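Lysine/ornithine decarboxylase (Selenomonas ruminantium, PDB 5GJO) decarboxylates L-lysine and L-ornithine with similar efficiency, using pyridoxal 5'-phosphate as cofactor, to give cadaverine and putrescine. Local coordinates at residues F5-K10 and I370-Q375; S120-M125 and L161-A166; A155-A160 and L195-R200; P222-K227 and C262-N267. The protein carries 2 engineered substitutions. One frame throughout, in Å; residues are numbered along the deposited sequence.

Interaction 1. Residues F5-K10 and I370-Q375; sequences FRLSEK and IIFEDQ. With SO4 (sulfate ion), chain F; SO4 (sulfate ion), chain E.
The rings of F5 and F372 meet obliquely, their planes at 58° and their centroids 5.1 Å apart. F5 puts CE1 and CZ over one face of F372: CE1 lies 3.7 Å from F372 CD2, and CZ sits above the plane near the rim. With CG anti to its amide nitrogen (chi1 -172°), the F372 side chain extends from the 3-10 segment 372-374 toward F5 and L7. L7 runs alongside in the opposing direction and brings CD2 to 3.7 Å from F372 CE1. Cutting F372 back to an alanine is likely to leave F5 and L7 without their shared apolar partner and open a gap beside them. In the turn that carries F372, I371 O accepts D374 N and Q375 NE2 from opposite faces of its plane, the Q375 NE2 bond measuring 3.1 Å. R6 suits the exposed side: its NH1 gives a nearly straight 3.1 Å hydrogen bond to O1 of a sulfate, probably from the crystallisation liquor. Around the aromatic pair, V25 of strand 23-26 touches F5, L7 and F372, helix 9-18 adds V12 and L15 against L7, and R381 of helix 376-384 packs on both rings.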
loop_
_atom_site.group_PDB
_atom_site.type_symbol
_atom_site.label_atom_id
_atom_site.label_comp_id
_atom_site.label_asym_id
_atom_site.label_seq_id
_atom_site.Cartn_x
_atom_site.Cartn_y
_atom_site.Cartn_z
ATOM N N PHE A 5 -23.841 3.084 -8.401
ATOM C CA PHE A 5 -23.397 3.869 -9.547
ATOM C C PHE A 5 -22.615 2.920 -10.466
ATOM O O PHE A 5 -21.719 2.128 -10.031
ATOM C CB PHE A 5 -22.484 5.001 -9.056
ATOM C CG PHE A 5 -21.825 5.756 -10.153
ATOM C CD1 PHE A 5 -22.586 6.411 -11.078
ATOM C CD2 PHE A 5 -20.408 5.765 -10.308
ATOM C CE1 PHE A 5 -21.981 7.122 -12.113
ATOM C CE2 PHE A 5 -19.818 6.473 -11.329
ATOM C CZ PHE A 5 -20.594 7.159 -12.222
ATOM N N ARG A 6 -22.957 2.940 -11.744
ATOM C CA ARG A 6 -22.283 2.106 -12.709
ATOM C C ARG A 6 -22.234 2.826 -14.025
ATOM O O ARG A 6 -23.299 3.165 -14.609
ATOM C CB ARG A 6 -23.099 0.832 -12.923
ATOM C CG ARG A 6 -22.456 -0.047 -13.990
ATOM C CD ARG A 6 -22.982 -1.504 -14.005
ATOM N NE ARG A 6 -22.414 -2.213 -15.172
ATOM C CZ ARG A 6 -22.485 -3.528 -15.371
ATOM N NH1 ARG A 6 -23.100 -4.284 -14.502
ATOM N NH2 ARG A 6 -21.943 -4.066 -16.484
ATOM N N LEU A 7 -21.058 2.944 -14.577
ATOM C CA LEU A 7 -20.912 3.486 -15.884
ATOM C C LEU A 7 -21.416 2.509 -16.939
ATOM O O LEU A 7 -21.184 1.335 -16.854
ATOM C CB LEU A 7 -19.432 3.794 -16.172
ATOM C CG LEU A 7 -18.813 4.906 -15.307
ATOM C CD1 LEU A 7 -17.336 4.878 -15.449
ATOM C CD2 LEU A 7 -19.388 6.293 -15.553
ATOM N N SER A 8 -22.037 3.029 -17.995
ATOM C CA SER A 8 -22.353 2.232 -19.141
ATOM C C SER A 8 -21.144 1.986 -20.017
ATOM O O SER A 8 -20.197 2.676 -19.972
ATOM C CB SER A 8 -23.446 2.904 -19.988
ATOM O OG SER A 8 -22.912 3.990 -20.704
ATOM N N GLU A 9 -21.215 0.997 -20.882
ATOM C CA GLU A 9 -20.158 0.729 -21.853
ATOM C C GLU A 9 -19.850 1.967 -22.697
ATOM O O GLU A 9 -18.667 2.306 -22.885
ATOM C CB GLU A 9 -20.501 -0.446 -22.782
ATOM C CG GLU A 9 -19.342 -0.775 -23.719
ATOM C CD GLU A 9 -19.581 -2.019 -24.591
ATOM O OE1 GLU A 9 -20.606 -2.701 -24.408
ATOM O OE2 GLU A 9 -18.711 -2.273 -25.423
ATOM N N LYS A 10 -20.872 2.657 -23.146
ATOM C CA LYS A 10 -20.654 3.862 -23.948
ATOM C C LYS A 10 -19.910 4.947 -23.202
ATOM O O LYS A 10 -19.010 5.575 -23.747
ATOM C CB LYS A 10 -22.014 4.379 -24.462
ATOM C CG LYS A 10 -21.784 5.618 -25.310
ATOM C CD LYS A 10 -23.042 6.349 -25.731
ATOM C CE LYS A 10 -22.619 7.596 -26.540
ATOM N NZ LYS A 10 -23.868 8.159 -27.141
ATOM N N ILE A 370 -11.902 11.173 -10.852
ATOM C CA ILE A 370 -12.613 12.067 -11.786
ATOM C C ILE A 370 -14.027 12.265 -11.223
ATOM O O ILE A 370 -14.665 11.292 -10.777
ATOM C CB ILE A 370 -12.706 11.423 -13.190
ATOM C CG1 ILE A 370 -11.318 11.060 -13.738
ATOM C CG2 ILE A 370 -13.462 12.271 -14.193
ATOM C CD1 ILE A 370 -10.316 12.196 -13.739
ATOM N N ILE A 371 -14.472 13.510 -11.148
ATOM C CA ILE A 371 -15.797 13.829 -10.661
ATOM C C ILE A 371 -16.794 13.698 -11.817
ATOM O O ILE A 371 -16.756 14.468 -12.767
ATOM C CB ILE A 371 -15.905 15.214 -9.989
ATOM C CG1 ILE A 371 -14.839 15.379 -8.895
ATOM C CG2 ILE A 371 -17.312 15.476 -9.478
ATOM C CD1 ILE A 371 -14.901 14.262 -7.858
ATOM N N PHE A 372 -17.698 12.756 -11.706
ATOM C CA PHE A 372 -18.612 12.421 -12.788
ATOM C C PHE A 372 -19.521 13.601 -13.179
ATOM O O PHE A 372 -19.721 13.914 -14.351
ATOM C CB PHE A 372 -19.489 11.233 -12.426
ATOM C CG PHE A 372 -20.326 10.701 -13.552
ATOM C CD1 PHE A 372 -19.731 10.317 -14.708
ATOM C CD2 PHE A 372 -21.650 10.578 -13.435
ATOM C CE1 PHE A 372 -20.470 9.793 -15.773
ATOM C CE2 PHE A 372 -22.414 10.049 -14.488
ATOM C CZ PHE A 372 -21.833 9.675 -15.652
ATOM N N GLU A 373 -19.930 14.363 -12.198
ATOM C CA GLU A 373 -20.899 15.485 -12.420
ATOM C C GLU A 373 -20.214 16.666 -13.144
ATOM O O GLU A 373 -20.931 17.569 -13.640
ATOM C CB GLU A 373 -21.521 15.951 -11.087
ATOM C CG GLU A 373 -22.544 15.065 -10.476
ATOM C CD GLU A 373 -21.996 13.812 -9.872
ATOM O OE1 GLU A 373 -22.860 12.974 -9.574
ATOM O OE2 GLU A 373 -20.738 13.688 -9.693
ATOM N N ASP A 374 -18.903 16.631 -13.271
ATOM C CA ASP A 374 -18.196 17.641 -14.041
ATOM C C ASP A 374 -17.963 17.217 -15.498
ATOM O O ASP A 374 -17.302 17.903 -16.232
ATOM C CB ASP A 374 -16.872 18.007 -13.384
ATOM C CG ASP A 374 -17.060 18.755 -12.087
ATOM O OD1 ASP A 374 -18.108 19.366 -11.929
ATOM O OD2 ASP A 374 -16.165 18.716 -11.241
ATOM N N GLN A 375 -18.485 16.060 -15.869
ATOM C CA GLN A 375 -18.184 15.466 -17.193
ATOM C C GLN A 375 -19.413 15.540 -18.058
ATOM O O GLN A 375 -20.466 15.516 -17.584
ATOM C CB GLN A 375 -17.825 13.964 -17.138
ATOM C CG GLN A 375 -16.723 13.658 -16.112
ATOM C CD GLN A 375 -15.493 14.479 -16.315
ATOM O OE1 GLN A 375 -14.962 14.592 -17.436
ATOM N NE2 GLN A 375 -14.982 15.020 -15.231
HETATM S S SO4 F . -24.162 -1.250 -20.645
HETATM O O1 SO4 F . -25.413 -0.520 -20.526
HETATM O O2 SO4 F . -23.441 -1.282 -19.389
HETATM O O3 SO4 F . -23.347 -0.684 -21.676
HETATM O O4 SO4 F . -24.522 -2.624 -20.995
HETATM S S SO4 E . -22.053 -8.108 -15.876
HETATM O O1 SO4 E . -23.148 -7.340 -15.213
HETATM O O2 SO4 E . -21.543 -9.129 -14.933
HETATM O O3 SO4 E . -22.679 -8.666 -17.101
HETATM O O4 SO4 E . -20.880 -7.343 -16.384
#

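Interaction 2. Residues S120-M125 and L161-A166; sequences SEIDKM and LDLLKA
K124 NZ is gripped by three acceptors: E121 OE1 at 3.0 Å in a salt bridge, the carbonyl oxygen of K98, and that of I273 in the second subunit. E121 OE1 takes the ammonium on its syn side, 31° out of the carboxylate plane, while OE2 of the same group pairs with K98 NZ. A glutamate suits this place, because its two oxygens can face two lysines at once.

The meeting with segment 161-166 rests instead on I122. Its CG1 branch lies opposite the carbonyl carbon (chi1 -69°) and continues extended, and this carries CD1 across to A166 CB, 3.6 Å away. The same methyl stands 3.9 Å from L163 O and 4.3 Å from L163 CD2, while I122 CG2 comes to 4.0 Å from A166 O. A small alanine lets the long isoleucine branch reach the neighbouring helix. F116 of strand 113-116 lies against I122, and V136 of strand 133-137 against L163, as expected where outer helices of an α/β barrel rest on its strands. Such methyl contacts make no directional demand, so across these segments the fit depends on shape, while K124 NZ carries the polar network to the second subunit.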
loop_
_atom_site.group_PDB
_atom_site.type_symbol
_atom_site.label_atom_id
_atom_site.label_comp_id
_atom_site.label_asym_id
_atom_site.label_seq_id
_atom_site.Cartn_x
_atom_site.Cartn_y
_atom_site.Cartn_z
ATOM N N SER A 120 -3.321 5.207 29.298
ATOM C CA SER A 120 -2.153 5.903 28.807
ATOM C C SER A 120 -2.450 7.074 27.843
ATOM O O SER A 120 -1.601 7.865 27.532
ATOM C CB SER A 120 -1.204 4.924 28.190
ATOM O OG SER A 120 -1.591 4.418 26.895
ATOM N N GLU A 121 -3.682 7.137 27.355
ATOM C CA GLU A 121 -4.133 8.199 26.450
ATOM C C GLU A 121 -4.569 9.489 27.151
ATOM O O GLU A 121 -4.623 10.542 26.561
ATOM C CB GLU A 121 -5.288 7.692 25.600
ATOM C CG GLU A 121 -5.589 8.541 24.364
ATOM C CD GLU A 121 -4.531 8.459 23.279
ATOM O OE1 GLU A 121 -3.575 7.696 23.447
ATOM O OE2 GLU A 121 -4.665 9.161 22.271
ATOM N N ILE A 122 -4.907 9.370 28.423
ATOM C CA ILE A 122 -5.594 10.457 29.127
ATOM C C ILE A 122 -4.664 11.653 29.262
ATOM O O ILE A 122 -5.031 12.810 28.912
ATOM C CB ILE A 122 -6.075 9.976 30.493
ATOM C CG1 ILE A 122 -7.195 8.959 30.350
ATOM C CG2 ILE A 122 -6.549 11.203 31.366
ATOM C CD1 ILE A 122 -7.637 8.290 31.648
ATOM N N ASP A 123 -3.461 11.437 29.797
ATOM C CA ASP A 123 -2.564 12.603 29.988
ATOM C C ASP A 123 -2.173 13.332 28.702
ATOM O O ASP A 123 -2.100 14.568 28.696
ATOM C CB ASP A 123 -1.327 12.266 30.804
ATOM C CG ASP A 123 -1.681 11.999 32.310
ATOM O OD1 ASP A 123 -2.854 12.232 32.735
ATOM O OD2 ASP A 123 -0.778 11.502 33.051
ATOM N N LYS A 124 -1.946 12.603 27.615
ATOM C CA LYS A 124 -1.685 13.169 26.286
ATOM C C LYS A 124 -2.850 14.089 25.889
ATOM O O LYS A 124 -2.594 15.210 25.417
ATOM C CB LYS A 124 -1.560 12.048 25.183
ATOM C CG LYS A 124 -0.349 11.168 25.250
ATOM C CD LYS A 124 -0.508 9.797 24.484
ATOM C CE LYS A 124 -0.848 9.966 23.054
ATOM N NZ LYS A 124 -0.997 8.643 22.321
ATOM N N MET A 125 -4.100 13.624 26.031
ATOM C CA MET A 125 -5.279 14.384 25.619
ATOM C C MET A 125 -5.470 15.653 26.515
ATOM O O MET A 125 -5.752 16.771 26.032
ATOM C CB MET A 125 -6.525 13.564 25.692
ATOM C CG MET A 125 -6.614 12.441 24.613
ATOM S SD MET A 125 -8.188 11.638 24.581
ATOM C CE MET A 125 -8.232 10.815 26.175
ATOM N N LEU A 161 -16.157 2.971 32.901
ATOM C CA LEU A 161 -16.527 4.090 33.760
ATOM C C LEU A 161 -15.330 4.543 34.569
ATOM O O LEU A 161 -15.129 5.740 34.772
ATOM C CB LEU A 161 -17.715 3.734 34.619
ATOM C CG LEU A 161 -18.951 3.378 33.797
ATOM C CD1 LEU A 161 -20.050 2.990 34.740
ATOM C CD2 LEU A 161 -19.331 4.556 32.895
ATOM N N ASP A 162 -14.484 3.627 34.983
ATOM C CA ASP A 162 -13.195 4.022 35.556
ATOM C C ASP A 162 -12.325 4.889 34.664
ATOM O O ASP A 162 -11.641 5.826 35.127
ATOM C CB ASP A 162 -12.365 2.815 36.000
ATOM C CG ASP A 162 -13.004 2.024 37.168
ATOM O OD1 ASP A 162 -13.749 2.605 37.972
ATOM O OD2 ASP A 162 -12.786 0.785 37.224
ATOM N N LEU A 163 -12.282 4.589 33.351
ATOM C CA LEU A 163 -11.590 5.449 32.445
ATOM C C LEU A 163 -12.220 6.864 32.301
ATOM O O LEU A 163 -11.464 7.852 32.244
ATOM C CB LEU A 163 -11.456 4.767 31.038
ATOM C CG LEU A 163 -10.402 3.693 30.998
ATOM C CD1 LEU A 163 -10.674 2.805 29.753
ATOM C CD2 LEU A 163 -8.987 4.260 30.922
ATOM N N LEU A 164 -13.537 6.932 32.208
ATOM C CA LEU A 164 -14.200 8.201 32.129
ATOM C C LEU A 164 -13.926 9.024 33.440
ATOM O O LEU A 164 -13.664 10.217 33.384
ATOM C CB LEU A 164 -15.654 8.027 31.932
ATOM C CG LEU A 164 -16.112 7.604 30.509
ATOM C CD1 LEU A 164 -17.590 7.339 30.451
ATOM C CD2 LEU A 164 -15.711 8.688 29.494
ATOM N N LYS A 165 -14.004 8.352 34.591
ATOM C CA LYS A 165 -13.740 9.031 35.877
ATOM C C LYS A 165 -12.301 9.518 35.915
ATOM O O LYS A 165 -12.081 10.649 36.323
ATOM C CB LYS A 165 -14.197 8.159 37.058
ATOM C CG LYS A 165 -14.144 8.782 38.445
ATOM C CD LYS A 165 -15.043 9.997 38.547
ATOM C CE LYS A 165 -15.345 10.426 39.974
ATOM N NZ LYS A 165 -16.655 11.143 39.839
ATOM N N ALA A 166 -11.292 8.754 35.440
ATOM C CA ALA A 166 -9.915 9.238 35.386
ATOM C C ALA A 166 -9.739 10.411 34.431
ATOM O O ALA A 166 -8.882 11.337 34.617
ATOM C CB ALA A 166 -8.944 8.113 35.041
#

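Interaction 3. Residues A155-A160 and L195-R200; sequences APVEEA and LLVARR
V157 splits its two methyls between a close apolar contact and a polar margin. On the close side CG1 meets V197 CG1 at 3.8 Å, the two side chains crossing at about a right angle. A branched valine is well chosen at each position: it is short enough to let loop and helix approach, with a methyl reaching out from each side to make the contact. V157 CG1 lies opposite its carbonyl carbon (chi1 -56°), which leaves CG2 in the crowded position between the backbone N and the carbonyl carbon, turned to R200.

The valine pair is the apolar centre; at R200 there is a single edge contact on the partly exposed margin. R200 NH2 comes to 3.9 Å from V157 CG2, the methyl lying at the edge of the guanidinium and in its plane. The arginine chain bends at chi3 (59°), and NH1 makes a salt bridge to E204. E158 carries the opposite charge, but its OE2 is 7.0 Å from R200 NH2, too far for a bond.

On the other side of the loop, E159 forms a salt bridge with R278 of the second subunit. The inner side of helix 189-207 rests on strand 214-216 through L195 and A198. Contact between such a helix and the loop entering its neighbour, helix 160-169, belongs to the outer layer of a TIM barrel.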
loop_
_atom_site.group_PDB
_atom_site.type_symbol
_atom_site.label_atom_id
_atom_site.label_comp_id
_atom_site.label_asym_id
_atom_site.label_seq_id
_atom_site.Cartn_x
_atom_site.Cartn_y
_atom_site.Cartn_z
ATOM N N ALA A 155 -11.752 -0.686 25.219
ATOM C CA ALA A 155 -11.502 -1.099 26.623
ATOM C C ALA A 155 -12.470 -2.149 27.045
ATOM O O ALA A 155 -13.636 -2.157 26.633
ATOM C CB ALA A 155 -11.676 0.094 27.542
ATOM N N PRO A 156 -12.079 -3.010 27.993
ATOM C CA PRO A 156 -13.078 -3.874 28.605
ATOM C C PRO A 156 -14.224 -3.080 29.195
ATOM O O PRO A 156 -14.006 -1.972 29.716
ATOM C CB PRO A 156 -12.313 -4.626 29.688
ATOM C CG PRO A 156 -10.856 -4.522 29.313
ATOM C CD PRO A 156 -10.729 -3.209 28.524
ATOM N N VAL A 157 -15.437 -3.556 29.050
ATOM C CA VAL A 157 -16.609 -2.758 29.479
ATOM C C VAL A 157 -16.518 -2.455 30.983
ATOM O O VAL A 157 -16.942 -1.422 31.380
ATOM C CB VAL A 157 -18.006 -3.385 29.178
ATOM C CG1 VAL A 157 -18.152 -3.691 27.692
ATOM C CG2 VAL A 157 -18.274 -4.625 29.917
ATOM N N GLU A 158 -15.921 -3.337 31.759
ATOM C CA GLU A 158 -15.827 -3.114 33.181
ATOM C C GLU A 158 -14.770 -2.050 33.569
ATOM O O GLU A 158 -14.659 -1.726 34.727
ATOM C CB GLU A 158 -15.691 -4.438 33.933
ATOM C CG GLU A 158 -14.369 -5.144 33.730
ATOM C CD GLU A 158 -14.283 -6.047 32.505
ATOM O OE1 GLU A 158 -13.306 -6.822 32.478
ATOM O OE2 GLU A 158 -15.131 -6.000 31.588
ATOM N N GLU A 159 -13.980 -1.565 32.609
ATOM C CA GLU A 159 -13.058 -0.474 32.862
ATOM C C GLU A 159 -13.589 0.853 32.349
ATOM O O GLU A 159 -12.956 1.835 32.575
ATOM C CB GLU A 159 -11.740 -0.838 32.183
ATOM C CG GLU A 159 -10.515 -0.041 32.440
ATOM C CD GLU A 159 -9.260 -0.570 31.698
ATOM O OE1 GLU A 159 -8.344 0.290 31.506
ATOM O OE2 GLU A 159 -9.192 -1.820 31.394
ATOM N N ALA A 160 -14.672 0.839 31.577
ATOM C CA ALA A 160 -15.168 2.039 30.876
ATOM C C ALA A 160 -15.420 3.200 31.815
ATOM O O ALA A 160 -14.913 4.281 31.586
ATOM C CB ALA A 160 -16.369 1.713 30.087
ATOM N N LEU A 195 -25.574 -1.536 22.015
ATOM C CA LEU A 195 -26.532 -0.584 22.545
ATOM C C LEU A 195 -27.047 -0.921 23.957
ATOM O O LEU A 195 -27.123 -0.022 24.839
ATOM C CB LEU A 195 -27.670 -0.368 21.570
ATOM C CG LEU A 195 -27.158 0.482 20.374
ATOM C CD1 LEU A 195 -28.238 0.412 19.309
ATOM C CD2 LEU A 195 -26.762 1.933 20.642
ATOM N N LEU A 196 -27.304 -2.187 24.200
ATOM C CA LEU A 196 -27.829 -2.623 25.549
ATOM C C LEU A 196 -26.717 -2.455 26.539
ATOM O O LEU A 196 -26.927 -2.041 27.658
ATOM C CB LEU A 196 -28.250 -4.082 25.536
ATOM C CG LEU A 196 -29.559 -4.264 24.758
ATOM C CD1 LEU A 196 -29.737 -5.643 24.208
ATOM C CD2 LEU A 196 -30.813 -3.932 25.556
ATOM N N VAL A 197 -25.514 -2.849 26.157
ATOM C CA VAL A 197 -24.366 -2.676 27.039
ATOM C C VAL A 197 -24.132 -1.221 27.417
ATOM O O VAL A 197 -23.937 -0.851 28.609
ATOM C CB VAL A 197 -23.065 -3.278 26.422
ATOM C CG1 VAL A 197 -21.857 -2.964 27.276
ATOM C CG2 VAL A 197 -23.225 -4.812 26.254
ATOM N N ALA A 198 -24.204 -0.357 26.406
ATOM C CA ALA A 198 -23.992 1.070 26.652
ATOM C C ALA A 198 -25.092 1.654 27.577
ATOM O O ALA A 198 -24.791 2.526 28.411
ATOM C CB ALA A 198 -23.929 1.852 25.321
ATOM N N ARG A 199 -26.304 1.169 27.427
ATOM C CA ARG A 199 -27.458 1.606 28.231
ATOM C C ARG A 199 -27.190 1.320 29.701
ATOM O O ARG A 199 -27.355 2.205 30.520
ATOM C CB ARG A 199 -28.742 0.938 27.766
ATOM C CG ARG A 199 -30.014 1.337 28.554
ATOM C CD ARG A 199 -30.351 2.815 28.398
ATOM N NE ARG A 199 -29.758 3.700 29.369
ATOM C CZ ARG A 199 -29.896 5.037 29.353
ATOM N NH1 ARG A 199 -30.509 5.636 28.329
ATOM N NH2 ARG A 199 -29.360 5.812 30.335
ATOM N N ARG A 200 -26.709 0.139 30.017
ATOM C CA ARG A 200 -26.353 -0.212 31.404
ATOM C C ARG A 200 -25.257 0.699 31.888
ATOM O O ARG A 200 -25.358 1.262 32.999
ATOM C CB ARG A 200 -26.015 -1.683 31.564
ATOM C CG ARG A 200 -25.542 -2.002 32.976
ATOM C CD ARG A 200 -25.057 -3.421 33.059
ATOM N NE ARG A 200 -23.934 -3.746 32.143
ATOM C CZ ARG A 200 -22.671 -3.434 32.332
ATOM N NH1 ARG A 200 -22.289 -2.672 33.363
ATOM N NH2 ARG A 200 -21.762 -3.816 31.436
#

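Interaction 4. Residues P222-K227 and C262-N267. Engineered in segment 222-227: C226 (natural residue Ala).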
loop_
_atom_site.group_PDB
_atom_site.type_symbol
_atom_site.label_atom_id
_atom_site.label_comp_id
_atom_site.label_asym_id
_atom_site.label_seq_id
_atom_site.Cartn_x
_atom_site.Cartn_y
_atom_site.Cartn_z
ATOM N N PRO A 222 -22.245 -2.318 5.641
ATOM C CA PRO A 222 -21.552 -3.030 4.589
ATOM C C PRO A 222 -21.852 -2.542 3.210
ATOM O O PRO A 222 -22.796 -1.816 2.975
ATOM C CB PRO A 222 -21.993 -4.469 4.824
ATOM C CG PRO A 222 -23.407 -4.300 5.220
ATOM C CD PRO A 222 -23.259 -3.169 6.250
ATOM N N VAL A 223 -21.001 -2.922 2.312
ATOM C CA VAL A 223 -21.153 -2.594 0.852
ATOM C C VAL A 223 -21.027 -3.926 0.047
ATOM O O VAL A 223 -20.307 -4.862 0.477
ATOM C CB VAL A 223 -19.962 -1.661 0.566
ATOM C CG1 VAL A 223 -19.462 -1.621 -0.885
ATOM C CG2 VAL A 223 -20.219 -0.262 1.159
ATOM N N PRO A 224 -21.649 -3.995 -1.136
ATOM C CA PRO A 224 -21.605 -5.164 -2.001
ATOM C C PRO A 224 -20.163 -5.399 -2.528
ATOM O O PRO A 224 -19.419 -4.462 -2.848
ATOM C CB PRO A 224 -22.518 -4.833 -3.193
ATOM C CG PRO A 224 -23.034 -3.525 -2.955
ATOM C CD PRO A 224 -22.525 -2.937 -1.675
ATOM N N ASP A 225 -19.813 -6.673 -2.631
ATOM C CA ASP A 225 -18.562 -7.087 -3.231
ATOM C C ASP A 225 -18.868 -7.903 -4.512
ATOM O O ASP A 225 -19.924 -7.762 -5.050
ATOM C CB ASP A 225 -17.686 -7.820 -2.220
ATOM C CG ASP A 225 -18.169 -9.230 -1.927
ATOM O OD1 ASP A 225 -19.231 -9.610 -2.401
ATOM O OD2 ASP A 225 -17.427 -9.941 -1.241
ATOM N N CYS A 226 -17.925 -8.684 -5.019
ATOM C CA CYS A 226 -18.165 -9.428 -6.288
ATOM C C CYS A 226 -19.332 -10.461 -6.155
ATOM O O CYS A 226 -19.892 -10.831 -7.165
ATOM C CB CYS A 226 -16.903 -10.155 -6.710
ATOM S SG CYS A 226 -16.436 -11.441 -5.585
ATOM N N LYS A 227 -19.771 -10.770 -4.951
ATOM C CA LYS A 227 -21.016 -11.571 -4.736
ATOM C C LYS A 227 -22.216 -10.811 -4.213
ATOM O O LYS A 227 -23.071 -11.400 -3.604
ATOM C CB LYS A 227 -20.657 -12.730 -3.827
ATOM C CG LYS A 227 -19.696 -13.675 -4.568
ATOM C CD LYS A 227 -19.239 -14.817 -3.707
ATOM C CE LYS A 227 -18.252 -15.669 -4.515
ATOM N NZ LYS A 227 -17.125 -16.143 -3.655
ATOM N N CYS A 262 -19.287 6.075 0.295
ATOM C CA CYS A 262 -18.839 6.199 -1.103
ATOM C C CYS A 262 -18.640 4.876 -1.799
ATOM O O CYS A 262 -18.287 4.876 -2.965
ATOM C CB CYS A 262 -17.563 7.020 -1.188
ATOM S SG CYS A 262 -17.565 8.523 -0.221
ATOM N N GLY A 263 -18.758 3.736 -1.089
ATOM C CA GLY A 263 -18.379 2.484 -1.679
ATOM C C GLY A 263 -19.067 2.221 -2.990
ATOM O O GLY A 263 -18.423 1.824 -3.995
ATOM N N THR A 264 -20.353 2.482 -2.991
ATOM C CA THR A 264 -21.189 2.221 -4.166
ATOM C C THR A 264 -21.287 3.474 -5.114
ATOM O O THR A 264 -22.108 3.504 -6.008
ATOM C CB THR A 264 -22.622 1.913 -3.777
ATOM O OG1 THR A 264 -23.067 2.859 -2.824
ATOM C CG2 THR A 264 -22.639 0.492 -3.156
ATOM N N ALA A 265 -20.435 4.468 -4.928
ATOM C CA ALA A 265 -20.452 5.680 -5.701
ATOM C C ALA A 265 -19.277 5.870 -6.650
ATOM O O ALA A 265 -19.143 6.941 -7.222
ATOM C CB ALA A 265 -20.550 6.868 -4.779
ATOM N N VAL A 266 -18.358 4.906 -6.758
ATOM C CA VAL A 266 -17.110 5.050 -7.478
ATOM C C VAL A 266 -16.868 3.809 -8.354
ATOM O O VAL A 266 -17.144 2.663 -7.889
ATOM C CB VAL A 266 -15.942 5.293 -6.520
ATOM C CG1 VAL A 266 -14.656 5.520 -7.296
ATOM C CG2 VAL A 266 -16.216 6.434 -5.570
ATOM N N ASN A 267 -16.413 4.007 -9.584
ATOM C CA ASN A 267 -16.036 2.929 -10.489
ATOM C C ASN A 267 -14.582 3.163 -10.905
ATOM O O ASN A 267 -14.145 4.269 -10.955
ATOM C CB ASN A 267 -16.865 2.905 -11.781
ATOM C CG ASN A 267 -18.321 2.501 -11.592
ATOM O OD1 ASN A 267 -19.063 2.434 -12.556
ATOM N ND2 ASN A 267 -18.725 2.242 -10.364
#
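Close to the cofactor pocket of the barrel, the loop that follows the pocket residues G219 and G220 packs on the chain that follows R259, another pocket residue. V223, whose side chain is about 7 Å from the bound pyridoxal phosphate, turns CG1 to G263 CA at 4.3 Å. Glycine suits this closeness, since a beta carbon at G263 would fall only 2.9 Å from V223 CG2, a clash. Next along, P224 lays its ring crosswise to T264, with CD 3.7 Å and CG 4.0 Å from T264 CG2. Threonine serves two neighbours here: chi1 of 46° sets CG2 opposite the carbonyl carbon and in touch with the proline, while OG1 is hydrogen-bonded to N34 ND2.

In the PLP-binding TIM barrel of this class-II decarboxylase family, strand 214-216 leads into the loop, and helix 259-263 lies just after barrel strand 252-255. The chain then turns at A265, whose N bonds to C262 O at 2.9 Å, and enters strand 266-276 of the second, mixed sheet.

Beyond P224 the loop forms an Asx turn. D225 OD1 accepts K227 N at 2.9 Å, the donor standing 50° out of the carboxylate plane. Between them lies C226, engineered in place of alanine, and its SG is joined in a disulfide to C303, the other engineered cysteine.

Interactions 1, 2 and 4 are buried, whereas interaction 3 lies at the surface. Interactions 1 and 4 are neighbours, with centres 15 Å apart, and share the mixed sheet: L7 N reaches N267 OD1 at 2.9 Å and F5 N reaches T264 O at 3.0 Å. Interactions 2 and 3 hold helix 160-169 or its entry loop, in the outer layer of the barrel across the chain's centre from interaction 1. They touch through L163 CD1 and A155 CB, 3.6 Å apart, and both approach the second subunit. Aromatic packing marks the first contact, aliphatic tips the second, valines beside an arginine the third, and glycine with proline the fourth, close to the cofactor.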